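Local coordinates for uncharacterized conserved protein (Ruegeria pomeroyi DSS-3, PDB 3IUS) that is of unknown function but probably binds NAD through a Rossmann-type domain of the epimerase/dehydratase kind, at residues 71-76 with 129-134; 105-110 with 117-122. All coordinates share one frame; numbering follows the deposited sequence.

Contact 1: 71-76 with 129-134; sequences TAPDSG and RWRVMA
The loop that follows strand 66-69 of the Rossmann-type sheet lies here across helix 126-140, a worked case of a loop without regular secondary structure fitted to a helix mainly by shape. A broad flat surface is offered by the indole of Trp130, its CG placed beside the backbone N (chi1 -58°). The Asp74-Ser75 peptide spreads over one face of that ring: Ser75 N sits 3.7 Å above the ring plane, over its centre, and Ser75 CA makes a CH-pi contact 3.6 Å from the centroid of the five-membered ring. An Asx turn shapes the backbone laid on the indole, with Gly76 N donating to Asp74 OD1 at 2.9 Å from above the carboxylate plane. An alanine here would take away the indole, and the Asp74-Ser75 peptide and the turn would probably be held less firmly against the helix.

Apolar packing centres on Pro73, the buried residue of the loop. Its CG leans on Trp130 CB at 3.9 Å and its CB on Ala134 CB, while its ring also touches Tyr100 of strand 97-103.

Van der Waals contacts with backbone carbonyl oxygens come from Met133, present as selenomethionine, which bends at chi3 (77°) so that SE lies 3.4 Å from Ser75 O and CE meets Gly76 O, itself hydrogen-bonded by Gln137 NE2.

Arg131 supplies the polar margin. Its CB points away from the loop, but a bend at chi2 (-70°) brings the guanidinium back against Pro73, whose CD lies 3.5 Å from Arg131 CZ, over one face. In the guanidinium plane, NH1 donates to a water weakly bonded to Thr71 O; NH1 also bonds weakly to Tyr100 OH. Flat surfaces, peptide groups and proline methylenes thus do most of the joining, the charged group contributing largely through its face.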
loop_
_atom_site.group_PDB
_atom_site.type_symbol
_atom_site.label_atom_id
_atom_site.label_comp_id
_atom_site.label_asym_id
_atom_site.label_seq_id
_atom_site.Cartn_x
_atom_site.Cartn_y
_atom_site.Cartn_z
ATOM N N THR A 71 -0.074 -6.399 7.236
ATOM C CA THR A 71 -1.251 -7.174 7.618
ATOM C C THR A 71 -2.495 -6.300 7.767
ATOM O O THR A 71 -2.487 -5.336 8.520
ATOM C CB THR A 71 -1.009 -7.932 8.937
ATOM O OG1 THR A 71 -0.764 -6.991 9.991
ATOM C CG2 THR A 71 0.192 -8.852 8.805
ATOM N N ALA A 72 -3.559 -6.640 7.041
ATOM C CA ALA A 72 -4.813 -5.886 7.114
ATOM C C ALA A 72 -5.483 -6.018 8.481
ATOM O O ALA A 72 -5.359 -7.043 9.142
ATOM C CB ALA A 72 -5.767 -6.341 6.017
ATOM N N PRO A 73 -6.206 -4.972 8.906
ATOM C CA PRO A 73 -6.897 -5.012 10.199
ATOM C C PRO A 73 -8.232 -5.736 10.107
ATOM O O PRO A 73 -8.732 -5.979 9.008
ATOM C CB PRO A 73 -7.147 -3.531 10.489
ATOM C CG PRO A 73 -7.288 -2.939 9.131
ATOM C CD PRO A 73 -6.208 -3.614 8.339
ATOM N N ASP A 74 -8.786 -6.090 11.261
ATOM C CA ASP A 74 -10.147 -6.598 11.357
ATOM C C ASP A 74 -10.901 -5.701 12.332
ATOM O O ASP A 74 -10.373 -4.668 12.750
ATOM C CB ASP A 74 -10.157 -8.054 11.839
ATOM C CG ASP A 74 -9.395 -8.248 13.138
ATOM O OD1 ASP A 74 -9.270 -7.284 13.918
ATOM O OD2 ASP A 74 -8.913 -9.373 13.381
ATOM N N SER A 75 -12.113 -6.108 12.713
ATOM C CA SER A 75 -12.949 -5.299 13.598
ATOM C C SER A 75 -12.279 -4.984 14.934
ATOM O O SER A 75 -12.698 -4.069 15.636
ATOM C CB SER A 75 -14.309 -5.968 13.832
ATOM O OG SER A 75 -14.171 -7.219 14.475
ATOM N N GLY A 76 -11.237 -5.732 15.278
ATOM C CA GLY A 76 -10.530 -5.515 16.528
ATOM C C GLY A 76 -9.326 -4.615 16.350
ATOM O O GLY A 76 -8.669 -4.232 17.321
ATOM N N ARG A 129 -12.634 2.430 8.997
ATOM C CA ARG A 129 -12.648 2.570 10.455
ATOM C C ARG A 129 -11.647 1.610 11.099
ATOM O O ARG A 129 -10.982 1.957 12.080
ATOM C CB ARG A 129 -14.047 2.352 11.039
ATOM C CG ARG A 129 -15.042 3.458 10.710
ATOM C CD ARG A 129 -16.301 3.349 11.566
ATOM N NE ARG A 129 -16.865 2.004 11.564
ATOM C CZ ARG A 129 -17.750 1.571 10.675
ATOM N NH1 ARG A 129 -18.180 2.381 9.721
ATOM N NH2 ARG A 129 -18.212 0.330 10.745
ATOM N N TRP A 130 -11.535 0.407 10.546
ATOM C CA TRP A 130 -10.582 -0.565 11.078
ATOM C C TRP A 130 -9.145 -0.089 10.864
ATOM O O TRP A 130 -8.276 -0.314 11.715
ATOM C CB TRP A 130 -10.776 -1.948 10.452
ATOM C CG TRP A 130 -12.148 -2.519 10.642
ATOM C CD1 TRP A 130 -13.087 -2.122 11.551
ATOM C CD2 TRP A 130 -12.732 -3.604 9.912
ATOM N NE1 TRP A 130 -14.219 -2.888 11.426
ATOM C CE2 TRP A 130 -14.027 -3.804 10.426
ATOM C CE3 TRP A 130 -12.284 -4.424 8.871
ATOM C CZ2 TRP A 130 -14.883 -4.788 9.935
ATOM C CZ3 TRP A 130 -13.136 -5.403 8.383
ATOM C CH2 TRP A 130 -14.419 -5.577 8.917
ATOM N N ARG A 131 -8.898 0.564 9.729
ATOM C CA ARG A 131 -7.586 1.147 9.460
ATOM C C ARG A 131 -7.265 2.222 10.487
ATOM O O ARG A 131 -6.164 2.255 11.027
ATOM C CB ARG A 131 -7.519 1.749 8.057
ATOM C CG ARG A 131 -7.356 0.732 6.950
ATOM C CD ARG A 131 -5.973 0.093 6.976
ATOM N NE ARG A 131 -5.856 -0.913 5.926
ATOM C CZ ARG A 131 -4.788 -1.678 5.736
ATOM N NH1 ARG A 131 -3.731 -1.555 6.527
ATOM N NH2 ARG A 131 -4.776 -2.569 4.754
ATOM N N VAL A 132 -8.226 3.106 10.750
ATOM C CA VAL A 132 -8.007 4.162 11.740
ATOM C C VAL A 132 -7.705 3.567 13.114
ATOM O O VAL A 132 -6.797 4.031 13.814
ATOM C CB VAL A 132 -9.213 5.111 11.845
ATOM C CG1 VAL A 132 -9.071 6.005 13.080
ATOM C CG2 VAL A 132 -9.350 5.940 10.569
HETATM N N MSE A 133 -8.476 2.554 13.493
HETATM C CA MSE A 133 -8.250 1.803 14.723
HETATM C C MSE A 133 -6.813 1.317 14.790
HETATM O O MSE A 133 -6.117 1.508 15.788
HETATM C CB MSE A 133 -9.129 0.556 14.753
HETATM C CG MSE A 133 -10.514 0.680 15.335
HETATM SE SE MSE A 133 -10.994 -1.128 15.936
HETATM C CE MSE A 133 -9.925 -1.169 17.558
ATOM N N ALA A 134 -6.392 0.641 13.724
ATOM C CA ALA A 134 -5.055 0.053 13.671
ATOM C C ALA A 134 -3.982 1.129 13.817
ATOM O O ALA A 134 -3.048 0.976 14.605
ATOM C CB ALA A 134 -4.866 -0.733 12.378
HETATM O O HOH W 1 -1.096 -3.232 6.745
#

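Contact 2: 105-110 with 117-122; sequences AVYGDH and ETTPLT
Two loops flanking the short strand 114-115 come together beside the Rossmann-type sheet, the first of them carrying the Val-Tyr-Gly sequence that recurs after this sheet strand in extended short-chain dehydrogenases. Tyr107 is the hub. Although its CB points away from 117-122, the ring runs back along that segment, with Thr119 O in the ring plane at the edge and OH 3.5 Å from Glu117 CA. That hydroxyl is tied to Asn206 and Arg150, so the phenol is held at its far end as well as along its length.

Leu121 adds the apolar part of the contact. Its side chain lies alongside Val106, pointing the same way, and CD2 meets Val106 CG2 at 3.8 Å while also touching the Tyr107 ring. Val106 CG2 itself sits over the centre of one face of that ring.

Around Thr122 the contact turns polar. Tyr107 O receives His110 NE2 at 3.0 Å, and Thr122 OG1 lies 3.1 Å from the same Tyr107 O. Gly108, at positive phi (78°), presses its CA 3.3 Å from Thr122 O in a CA-H...O contact; a CB there would clash with that oxygen. One water accepts from Asp109 N at 2.9 Å and donates to Thr122 O at 2.7 Å.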
loop_
_atom_site.group_PDB
_atom_site.type_symbol
_atom_site.label_atom_id
_atom_site.label_comp_id
_atom_site.label_asym_id
_atom_site.label_seq_id
_atom_site.Cartn_x
_atom_site.Cartn_y
_atom_site.Cartn_z
ATOM N N ALA A 105 -7.997 5.308 2.716
ATOM C CA ALA A 105 -9.420 5.207 3.034
ATOM C C ALA A 105 -9.724 5.869 4.370
ATOM O O ALA A 105 -10.876 6.164 4.681
ATOM C CB ALA A 105 -9.890 3.755 3.029
ATOM N N VAL A 106 -8.678 6.125 5.149
ATOM C CA VAL A 106 -8.852 6.776 6.439
ATOM C C VAL A 106 -9.460 8.177 6.331
ATOM O O VAL A 106 -10.107 8.651 7.268
ATOM C CB VAL A 106 -7.523 6.882 7.191
ATOM C CG1 VAL A 106 -6.949 5.492 7.456
ATOM C CG2 VAL A 106 -6.543 7.728 6.409
ATOM N N TYR A 107 -9.234 8.842 5.201
ATOM C CA TYR A 107 -9.689 10.217 5.022
ATOM C C TYR A 107 -11.196 10.340 4.820
ATOM O O TYR A 107 -11.807 11.324 5.237
ATOM C CB TYR A 107 -8.935 10.895 3.873
ATOM C CG TYR A 107 -7.461 11.074 4.150
ATOM C CD1 TYR A 107 -7.029 11.891 5.186
ATOM C CD2 TYR A 107 -6.505 10.417 3.385
ATOM C CE1 TYR A 107 -5.687 12.050 5.447
ATOM C CE2 TYR A 107 -5.166 10.572 3.630
ATOM C CZ TYR A 107 -4.758 11.388 4.675
ATOM O OH TYR A 107 -3.420 11.542 4.921
ATOM N N GLY A 108 -11.794 9.347 4.174
ATOM C CA GLY A 108 -13.215 9.398 3.904
ATOM C C GLY A 108 -13.542 10.298 2.730
ATOM O O GLY A 108 -12.701 10.528 1.856
ATOM N N ASP A 109 -14.764 10.820 2.720
ATOM C CA ASP A 109 -15.282 11.570 1.578
ATOM C C ASP A 109 -15.051 13.078 1.690
ATOM O O ASP A 109 -15.373 13.700 2.707
ATOM C CB ASP A 109 -16.770 11.275 1.389
ATOM C CG ASP A 109 -17.338 11.917 0.141
ATOM O OD1 ASP A 109 -16.569 12.162 -0.818
ATOM O OD2 ASP A 109 -18.561 12.177 0.127
ATOM N N HIS A 110 -14.489 13.655 0.633
ATOM C CA HIS A 110 -14.174 15.079 0.598
ATOM C C HIS A 110 -14.667 15.718 -0.690
ATOM O O HIS A 110 -14.267 16.825 -1.051
ATOM C CB HIS A 110 -12.667 15.286 0.764
ATOM C CG HIS A 110 -12.167 14.987 2.141
ATOM N ND1 HIS A 110 -11.805 15.978 3.028
ATOM C CD2 HIS A 110 -11.978 13.812 2.790
ATOM C CE1 HIS A 110 -11.415 15.427 4.163
ATOM N NE2 HIS A 110 -11.506 14.114 4.045
ATOM N N GLU A 117 -1.693 14.937 5.180
ATOM C CA GLU A 117 -1.490 14.138 6.374
ATOM C C GLU A 117 -2.057 14.801 7.635
ATOM O O GLU A 117 -2.142 14.158 8.676
ATOM C CB GLU A 117 -0.007 13.801 6.556
ATOM C CG GLU A 117 0.581 12.893 5.470
ATOM C CD GLU A 117 1.079 13.649 4.249
ATOM O OE1 GLU A 117 0.685 14.820 4.050
ATOM O OE2 GLU A 117 1.874 13.063 3.480
ATOM N N THR A 118 -2.461 16.069 7.537
ATOM C CA THR A 118 -3.053 16.770 8.686
ATOM C C THR A 118 -4.577 16.768 8.658
ATOM O O THR A 118 -5.229 17.231 9.591
ATOM C CB THR A 118 -2.575 18.239 8.790
ATOM O OG1 THR A 118 -3.167 19.020 7.739
ATOM C CG2 THR A 118 -1.062 18.322 8.707
ATOM N N THR A 119 -5.149 16.265 7.574
ATOM C CA THR A 119 -6.593 16.227 7.439
ATOM C C THR A 119 -7.238 15.249 8.423
ATOM O O THR A 119 -6.768 14.127 8.583
ATOM C CB THR A 119 -6.965 15.850 6.001
ATOM O OG1 THR A 119 -6.406 16.827 5.116
ATOM C CG2 THR A 119 -8.476 15.811 5.823
ATOM N N PRO A 120 -8.324 15.678 9.089
ATOM C CA PRO A 120 -9.033 14.801 10.033
ATOM C C PRO A 120 -9.477 13.480 9.396
ATOM O O PRO A 120 -9.787 13.449 8.208
ATOM C CB PRO A 120 -10.259 15.635 10.424
ATOM C CG PRO A 120 -9.819 17.054 10.238
ATOM C CD PRO A 120 -8.903 17.032 9.045
ATOM N N LEU A 121 -9.511 12.406 10.178
ATOM C CA LEU A 121 -9.909 11.105 9.645
ATOM C C LEU A 121 -11.402 10.846 9.828
ATOM O O LEU A 121 -11.900 10.784 10.950
ATOM C CB LEU A 121 -9.097 9.992 10.306
ATOM C CG LEU A 121 -7.587 10.246 10.331
ATOM C CD1 LEU A 121 -6.855 9.088 10.996
ATOM C CD2 LEU A 121 -7.059 10.499 8.924
ATOM N N THR A 122 -12.113 10.690 8.718
ATOM C CA THR A 122 -13.544 10.426 8.766
ATOM C C THR A 122 -13.938 9.346 7.766
ATOM O O THR A 122 -14.691 9.608 6.834
ATOM C CB THR A 122 -14.373 11.702 8.491
ATOM O OG1 THR A 122 -14.176 12.124 7.136
ATOM C CG2 THR A 122 -13.944 12.820 9.418
HETATM O O HOH W 2 -16.286 11.140 5.201
HETATM O O HOH W 3 -14.825 13.910 5.549
#

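From the N terminus, the chain leaves strand 66-69 into the loop 71-76, passes through helix 79-90 and strand 97-103, and emerges at 105-110. It then forms strand 114-115 and returns through 117-122, closing the short loop of contact 2, before helix 126-140 closes the longer loop of contact 1. Contact 2 is therefore nested within contact 1. The two also meet in space: Val132 of the helix touches both Val106 and Leu121, and Arg131 CB packs on Val106 CG1. Helix 126-140 is thus shared, binding the loop after one sheet strand to the paired loops that follow another.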